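Local coordinates for protein esterase (Alcaligenes sp., PDB 1QLW) that probably hydrolyses carboxylic ester bonds, as a bacterial esterase of the alpha/beta hydrolase fold, at residues A[14-28]-A[44-58]. Numbering follows the deposited sequence.
Sequences TLSGQGSFFVGGRDV and TVTVDQMYVRYQIPQ. With SO4 (sulfate ion), chain C.
Backbone hydrogen bonds between 17-23 and 50-57 run in antiparallel pairs, G17 with I56, G19 with Y54, F21 with V52 and V23 with M50; beyond the irregular stretch around G24 and G25, R26 with V47 and V28 with V45 resume the pattern. At the other end S16 and G17 form a classic beta bulge: I56 O takes both S16 N (2.7 Å) and G17 N (3.3 Å), the latter on a lone pair.

Among the aromatic contacts, the Y54 ring lies flat over G19, whose CA sits 3.7 Å from the ring centroid in a CH-pi contact. A CB on G19 would run into Y54 OH, so glycine suits the spot. CG of Y54 stands between its own backbone N and carbonyl carbon (chi1 69°), which swings the ring across onto the neighbouring strand. The F21 ring takes V52 CB over one face, 4.1 Å from its centroid, and meets Y54 rim to rim, CE1 to CD2.

This long hairpin edges the mixed sheet of the alpha/beta hydrolase fold: 43-57 also pairs with 99-103, while T14 and L15 carry the sheet on into a strand of the second subunit.

On the face bearing Q18, S20 and Y51, R53 NH1 donates to S20 OG (2.9 Å), 20° out of the guanidinium plane, while NH2 makes a salt bridge to D89 of the second subunit. A leucine in place of R53 would probably leave that carboxylate without its mate and cost S20 OG a donor, though E79 of the second subunit also bonds this hydroxyl.

Toward the far end, R26 NE meets D48 OD2 in a salt bridge (2.8 Å), in the guanidinium plane but above that of the carboxylate, and T46 OG1 donates to D27 OD1 (2.8 Å).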
loop_
_atom_site.group_PDB
_atom_site.type_symbol
_atom_site.label_atom_id
_atom_site.label_comp_id
_atom_site.label_asym_id
_atom_site.label_seq_id
_atom_site.Cartn_x
_atom_site.Cartn_y
_atom_site.Cartn_z
ATOM N N THR A 14 -21.482 -3.043 6.554
ATOM C CA THR A 14 -21.322 -4.449 6.858
ATOM C C THR A 14 -20.699 -5.143 5.664
ATOM O O THR A 14 -21.157 -4.999 4.527
ATOM C CB THR A 14 -22.637 -5.124 7.266
ATOM O OG1 THR A 14 -23.113 -4.498 8.458
ATOM C CG2 THR A 14 -22.443 -6.603 7.556
ATOM N N LEU A 15 -19.642 -5.889 5.945
ATOM C CA LEU A 15 -19.011 -6.653 4.898
ATOM C C LEU A 15 -19.122 -8.145 5.147
ATOM O O LEU A 15 -18.962 -8.657 6.258
ATOM C CB LEU A 15 -17.537 -6.284 4.789
ATOM C CG LEU A 15 -17.205 -4.839 4.419
ATOM C CD1 LEU A 15 -15.702 -4.657 4.315
ATOM C CD2 LEU A 15 -17.852 -4.431 3.107
ATOM N N SER A 16 -19.404 -8.839 4.053
ATOM C CA SER A 16 -19.442 -10.294 4.081
ATOM C C SER A 16 -18.001 -10.780 4.212
ATOM O O SER A 16 -17.778 -11.790 4.879
ATOM C CB SER A 16 -20.048 -10.795 2.781
ATOM O OG SER A 16 -19.918 -12.192 2.678
ATOM N N GLY A 17 -17.033 -10.095 3.616
ATOM C CA GLY A 17 -15.643 -10.507 3.746
ATOM C C GLY A 17 -14.716 -9.396 3.276
ATOM O O GLY A 17 -15.136 -8.419 2.672
ATOM N N GLN A 18 -13.441 -9.608 3.573
ATOM C CA GLN A 18 -12.397 -8.683 3.181
ATOM C C GLN A 18 -11.080 -9.456 3.200
ATOM O O GLN A 18 -10.954 -10.470 3.890
ATOM C CB GLN A 18 -12.265 -7.445 4.056
ATOM C CG GLN A 18 -11.630 -7.549 5.418
ATOM C CD GLN A 18 -11.474 -6.277 6.218
ATOM O OE1 GLN A 18 -10.704 -6.204 7.199
ATOM N NE2 GLN A 18 -12.198 -5.245 5.805
ATOM N N GLY A 19 -10.107 -8.937 2.477
ATOM C CA GLY A 19 -8.812 -9.593 2.487
ATOM C C GLY A 19 -7.883 -8.955 1.466
ATOM O O GLY A 19 -8.203 -7.955 0.809
ATOM N N SER A 20 -6.757 -9.621 1.294
ATOM C CA SER A 20 -5.690 -9.160 0.430
ATOM C C SER A 20 -4.947 -10.350 -0.144
ATOM O O SER A 20 -4.827 -11.387 0.535
ATOM C CB SER A 20 -4.645 -8.367 1.251
ATOM O OG SER A 20 -5.256 -7.301 1.915
ATOM N N PHE A 21 -4.432 -10.188 -1.356
ATOM C CA PHE A 21 -3.643 -11.236 -1.988
ATOM C C PHE A 21 -2.826 -10.573 -3.105
ATOM O O PHE A 21 -3.016 -9.384 -3.383
ATOM C CB PHE A 21 -4.495 -12.378 -2.527
ATOM C CG PHE A 21 -5.544 -11.999 -3.529
ATOM C CD1 PHE A 21 -6.814 -11.601 -3.134
ATOM C CD2 PHE A 21 -5.279 -12.000 -4.885
ATOM C CE1 PHE A 21 -7.792 -11.278 -4.058
ATOM C CE2 PHE A 21 -6.236 -11.658 -5.827
ATOM C CZ PHE A 21 -7.494 -11.301 -5.403
ATOM N N PHE A 22 -1.966 -11.369 -3.723
ATOM C CA PHE A 22 -1.196 -10.886 -4.850
ATOM C C PHE A 22 -1.488 -11.720 -6.079
ATOM O O PHE A 22 -1.830 -12.905 -5.999
ATOM C CB PHE A 22 0.324 -10.980 -4.580
ATOM C CG PHE A 22 0.759 -9.890 -3.639
ATOM C CD1 PHE A 22 0.576 -9.993 -2.264
ATOM C CD2 PHE A 22 1.349 -8.732 -4.132
ATOM C CE1 PHE A 22 0.940 -8.948 -1.439
ATOM C CE2 PHE A 22 1.742 -7.707 -3.304
ATOM C CZ PHE A 22 1.531 -7.813 -1.942
ATOM N N VAL A 23 -1.338 -11.090 -7.241
ATOM C CA VAL A 23 -1.483 -11.753 -8.522
ATOM C C VAL A 23 -0.147 -11.672 -9.263
ATOM O O VAL A 23 0.479 -10.621 -9.369
ATOM C CB VAL A 23 -2.553 -11.048 -9.379
ATOM C CG1 VAL A 23 -2.621 -11.655 -10.761
ATOM C CG2 VAL A 23 -3.878 -11.105 -8.634
ATOM N N GLY A 24 0.278 -12.820 -9.796
ATOM C CA GLY A 24 1.414 -12.836 -10.693
ATOM C C GLY A 24 2.757 -12.717 -9.999
ATOM O O GLY A 24 2.961 -13.108 -8.846
ATOM N N GLY A 25 3.707 -12.197 -10.766
ATOM C CA GLY A 25 5.105 -12.110 -10.339
ATOM C C GLY A 25 5.967 -13.100 -11.125
ATOM O O GLY A 25 5.509 -14.071 -11.716
ATOM N N ARG A 26 7.253 -12.769 -11.142
ATOM C CA ARG A 26 8.291 -13.595 -11.742
ATOM C C ARG A 26 9.469 -13.616 -10.771
ATOM O O ARG A 26 9.708 -12.644 -10.048
ATOM C CB ARG A 26 8.717 -13.026 -13.102
ATOM C CG ARG A 26 9.402 -11.688 -13.137
ATOM C CD ARG A 26 9.662 -11.159 -14.559
ATOM N NE ARG A 26 10.255 -9.822 -14.488
ATOM C CZ ARG A 26 11.532 -9.502 -14.524
ATOM N NH1 ARG A 26 12.419 -10.475 -14.710
ATOM N NH2 ARG A 26 11.938 -8.256 -14.334
ATOM N N ASP A 27 10.203 -14.731 -10.758
ATOM C CA ASP A 27 11.372 -14.850 -9.899
ATOM C C ASP A 27 12.612 -14.409 -10.663
ATOM O O ASP A 27 12.815 -14.745 -11.835
ATOM C CB ASP A 27 11.482 -16.272 -9.332
ATOM C CG ASP A 27 10.469 -16.474 -8.196
ATOM O OD1 ASP A 27 9.686 -15.547 -7.888
ATOM O OD2 ASP A 27 10.450 -17.576 -7.610
ATOM N N VAL A 28 13.437 -13.610 -10.015
ATOM C CA VAL A 28 14.659 -13.041 -10.544
ATOM C C VAL A 28 15.814 -13.452 -9.633
ATOM O O VAL A 28 15.736 -13.253 -8.421
ATOM C CB VAL A 28 14.589 -11.487 -10.572
ATOM C CG1 VAL A 28 15.938 -10.847 -10.880
ATOM C CG2 VAL A 28 13.567 -11.010 -11.598
ATOM N N THR A 44 17.189 -14.873 -4.713
ATOM C CA THR A 44 16.064 -14.829 -5.631
ATOM C C THR A 44 14.959 -13.975 -5.036
ATOM O O THR A 44 14.576 -14.163 -3.879
ATOM C CB THR A 44 15.514 -16.254 -5.820
ATOM O OG1 THR A 44 16.578 -17.134 -6.160
ATOM C CG2 THR A 44 14.457 -16.305 -6.909
ATOM N N VAL A 45 14.429 -13.054 -5.834
ATOM C CA VAL A 45 13.313 -12.217 -5.409
ATOM C C VAL A 45 12.157 -12.396 -6.392
ATOM O O VAL A 45 12.372 -12.656 -7.569
ATOM C CB VAL A 45 13.653 -10.726 -5.229
ATOM C CG1 VAL A 45 14.588 -10.541 -4.032
ATOM C CG2 VAL A 45 14.247 -10.144 -6.507
ATOM N N THR A 46 10.952 -12.108 -5.909
ATOM C CA THR A 46 9.763 -12.065 -6.774
ATOM C C THR A 46 9.460 -10.611 -7.081
ATOM O O THR A 46 9.350 -9.787 -6.163
ATOM C CB THR A 46 8.575 -12.715 -6.058
ATOM O OG1 THR A 46 8.939 -14.049 -5.671
ATOM C CG2 THR A 46 7.348 -12.764 -6.954
ATOM N N VAL A 47 9.281 -10.303 -8.363
ATOM C CA VAL A 47 8.973 -8.942 -8.810
ATOM C C VAL A 47 7.839 -8.994 -9.836
ATOM O O VAL A 47 7.514 -10.057 -10.360
ATOM C CB VAL A 47 10.178 -8.189 -9.381
ATOM C CG1 VAL A 47 11.298 -8.043 -8.363
ATOM C CG2 VAL A 47 10.662 -8.913 -10.617
ATOM N N ASP A 48 7.188 -7.866 -10.056
ATOM C CA ASP A 48 6.090 -7.667 -11.001
ATOM C C ASP A 48 4.717 -8.124 -10.506
ATOM O O ASP A 48 3.723 -7.849 -11.185
ATOM C CB ASP A 48 6.366 -8.257 -12.376
ATOM C CG ASP A 48 7.479 -7.587 -13.160
ATOM O OD1 ASP A 48 7.884 -6.462 -12.833
ATOM O OD2 ASP A 48 7.952 -8.253 -14.103
ATOM N N GLN A 49 4.638 -8.727 -9.329
ATOM C CA GLN A 49 3.372 -9.108 -8.740
ATOM C C GLN A 49 2.542 -7.861 -8.416
ATOM O O GLN A 49 3.067 -6.777 -8.159
ATOM C CB GLN A 49 3.602 -9.926 -7.457
ATOM C CG GLN A 49 4.328 -9.197 -6.324
ATOM C CD GLN A 49 5.821 -9.366 -6.390
ATOM O OE1 GLN A 49 6.402 -9.501 -7.454
ATOM N NE2 GLN A 49 6.518 -9.438 -5.265
ATOM N N MET A 50 1.227 -8.060 -8.328
ATOM C CA MET A 50 0.269 -6.970 -8.111
ATOM C C MET A 50 -0.500 -7.194 -6.812
ATOM O O MET A 50 -1.195 -8.223 -6.676
ATOM C CB MET A 50 -0.696 -6.917 -9.305
ATOM C CG MET A 50 -1.805 -5.886 -9.174
ATOM S SD MET A 50 -2.849 -5.850 -10.647
ATOM C CE MET A 50 -3.880 -7.300 -10.388
ATOM N N TYR A 51 -0.411 -6.249 -5.894
ATOM C CA TYR A 51 -1.197 -6.251 -4.657
ATOM C C TYR A 51 -2.666 -5.985 -4.952
ATOM O O TYR A 51 -3.001 -5.077 -5.722
ATOM C CB TYR A 51 -0.687 -5.122 -3.765
ATOM C CG TYR A 51 -1.490 -4.876 -2.503
ATOM C CD1 TYR A 51 -1.429 -5.767 -1.425
ATOM C CD2 TYR A 51 -2.298 -3.763 -2.381
ATOM C CE1 TYR A 51 -2.157 -5.531 -0.276
ATOM C CE2 TYR A 51 -3.021 -3.527 -1.223
ATOM C CZ TYR A 51 -2.933 -4.410 -0.157
ATOM O OH TYR A 51 -3.649 -4.111 0.986
ATOM N N VAL A 52 -3.534 -6.746 -4.298
ATOM C CA VAL A 52 -4.972 -6.610 -4.427
ATOM C C VAL A 52 -5.616 -6.626 -3.041
ATOM O O VAL A 52 -5.438 -7.596 -2.298
ATOM C CB VAL A 52 -5.587 -7.743 -5.272
ATOM C CG1 VAL A 52 -7.073 -7.484 -5.500
ATOM C CG2 VAL A 52 -4.848 -7.924 -6.597
ATOM N N ARG A 53 -6.389 -5.600 -2.714
ATOM C CA ARG A 53 -7.176 -5.547 -1.480
ATOM C C ARG A 53 -8.636 -5.649 -1.884
ATOM O O ARG A 53 -9.092 -4.875 -2.736
ATOM C CB ARG A 53 -6.938 -4.236 -0.736
ATOM C CG ARG A 53 -7.794 -4.074 0.510
ATOM C CD ARG A 53 -7.411 -5.032 1.575
ATOM N NE ARG A 53 -7.979 -4.633 2.861
ATOM C CZ ARG A 53 -7.906 -5.366 3.959
ATOM N NH1 ARG A 53 -7.289 -6.534 3.841
ATOM N NH2 ARG A 53 -8.416 -4.959 5.114
ATOM N N TYR A 54 -9.388 -6.587 -1.324
ATOM C CA TYR A 54 -10.790 -6.786 -1.678
ATOM C C TYR A 54 -11.683 -6.570 -0.454
ATOM O O TYR A 54 -11.340 -6.869 0.697
ATOM C CB TYR A 54 -11.022 -8.175 -2.293
ATOM C CG TYR A 54 -10.887 -9.367 -1.380
ATOM C CD1 TYR A 54 -11.981 -9.839 -0.657
ATOM C CD2 TYR A 54 -9.680 -10.049 -1.237
ATOM C CE1 TYR A 54 -11.871 -10.934 0.179
ATOM C CE2 TYR A 54 -9.582 -11.150 -0.399
ATOM C CZ TYR A 54 -10.667 -11.587 0.321
ATOM O OH TYR A 54 -10.526 -12.664 1.166
ATOM N N GLN A 55 -12.876 -6.050 -0.747
ATOM C CA GLN A 55 -13.940 -5.898 0.239
ATOM C C GLN A 55 -15.228 -6.343 -0.447
ATOM O O GLN A 55 -15.497 -5.942 -1.581
ATOM C CB GLN A 55 -13.995 -4.484 0.787
ATOM C CG GLN A 55 -12.796 -4.202 1.683
ATOM C CD GLN A 55 -12.802 -2.965 2.514
ATOM O OE1 GLN A 55 -12.880 -2.984 3.749
ATOM N NE2 GLN A 55 -12.699 -1.853 1.818
ATOM N N ILE A 56 -16.015 -7.152 0.257
ATOM C CA ILE A 56 -17.200 -7.787 -0.320
ATOM C C ILE A 56 -18.403 -7.428 0.547
ATOM O O ILE A 56 -18.450 -7.817 1.719
ATOM C CB ILE A 56 -17.029 -9.323 -0.317
ATOM C CG1 ILE A 56 -15.768 -9.745 -1.061
ATOM C CG2 ILE A 56 -18.277 -9.993 -0.882
ATOM C CD1 ILE A 56 -15.478 -11.164 -1.349
ATOM N N PRO A 57 -19.347 -6.674 0.009
ATOM C CA PRO A 57 -20.548 -6.322 0.757
ATOM C C PRO A 57 -21.436 -7.548 0.882
ATOM O O PRO A 57 -21.249 -8.552 0.179
ATOM C CB PRO A 57 -21.182 -5.203 -0.071
ATOM C CG PRO A 57 -20.796 -5.544 -1.469
ATOM C CD PRO A 57 -19.406 -6.144 -1.370
ATOM N N GLN A 58 -22.464 -7.448 1.724
ATOM C CA GLN A 58 -23.441 -8.524 1.792
ATOM C C GLN A 58 -24.215 -8.599 0.487
ATOM O O GLN A 58 -24.518 -7.582 -0.128
ATOM C CB GLN A 58 -24.415 -8.251 2.948
ATOM C CG GLN A 58 -23.684 -8.184 4.282
ATOM C CD GLN A 58 -24.664 -8.247 5.435
ATOM O OE1 GLN A 58 -25.466 -7.340 5.603
ATOM N NE2 GLN A 58 -24.566 -9.319 6.198
HETATM S S SO4 C . -23.364 -13.038 1.514
HETATM O O1 SO4 C . -23.564 -11.772 2.322
HETATM O O2 SO4 C . -24.317 -12.799 0.353
HETATM O O3 SO4 C . -23.720 -14.266 2.237
HETATM O O4 SO4 C . -21.977 -13.000 0.960
HETATM O O HOH W 1 -23.134 -4.771 2.750
HETATM O O HOH W 2 9.732 -5.742 -14.787
#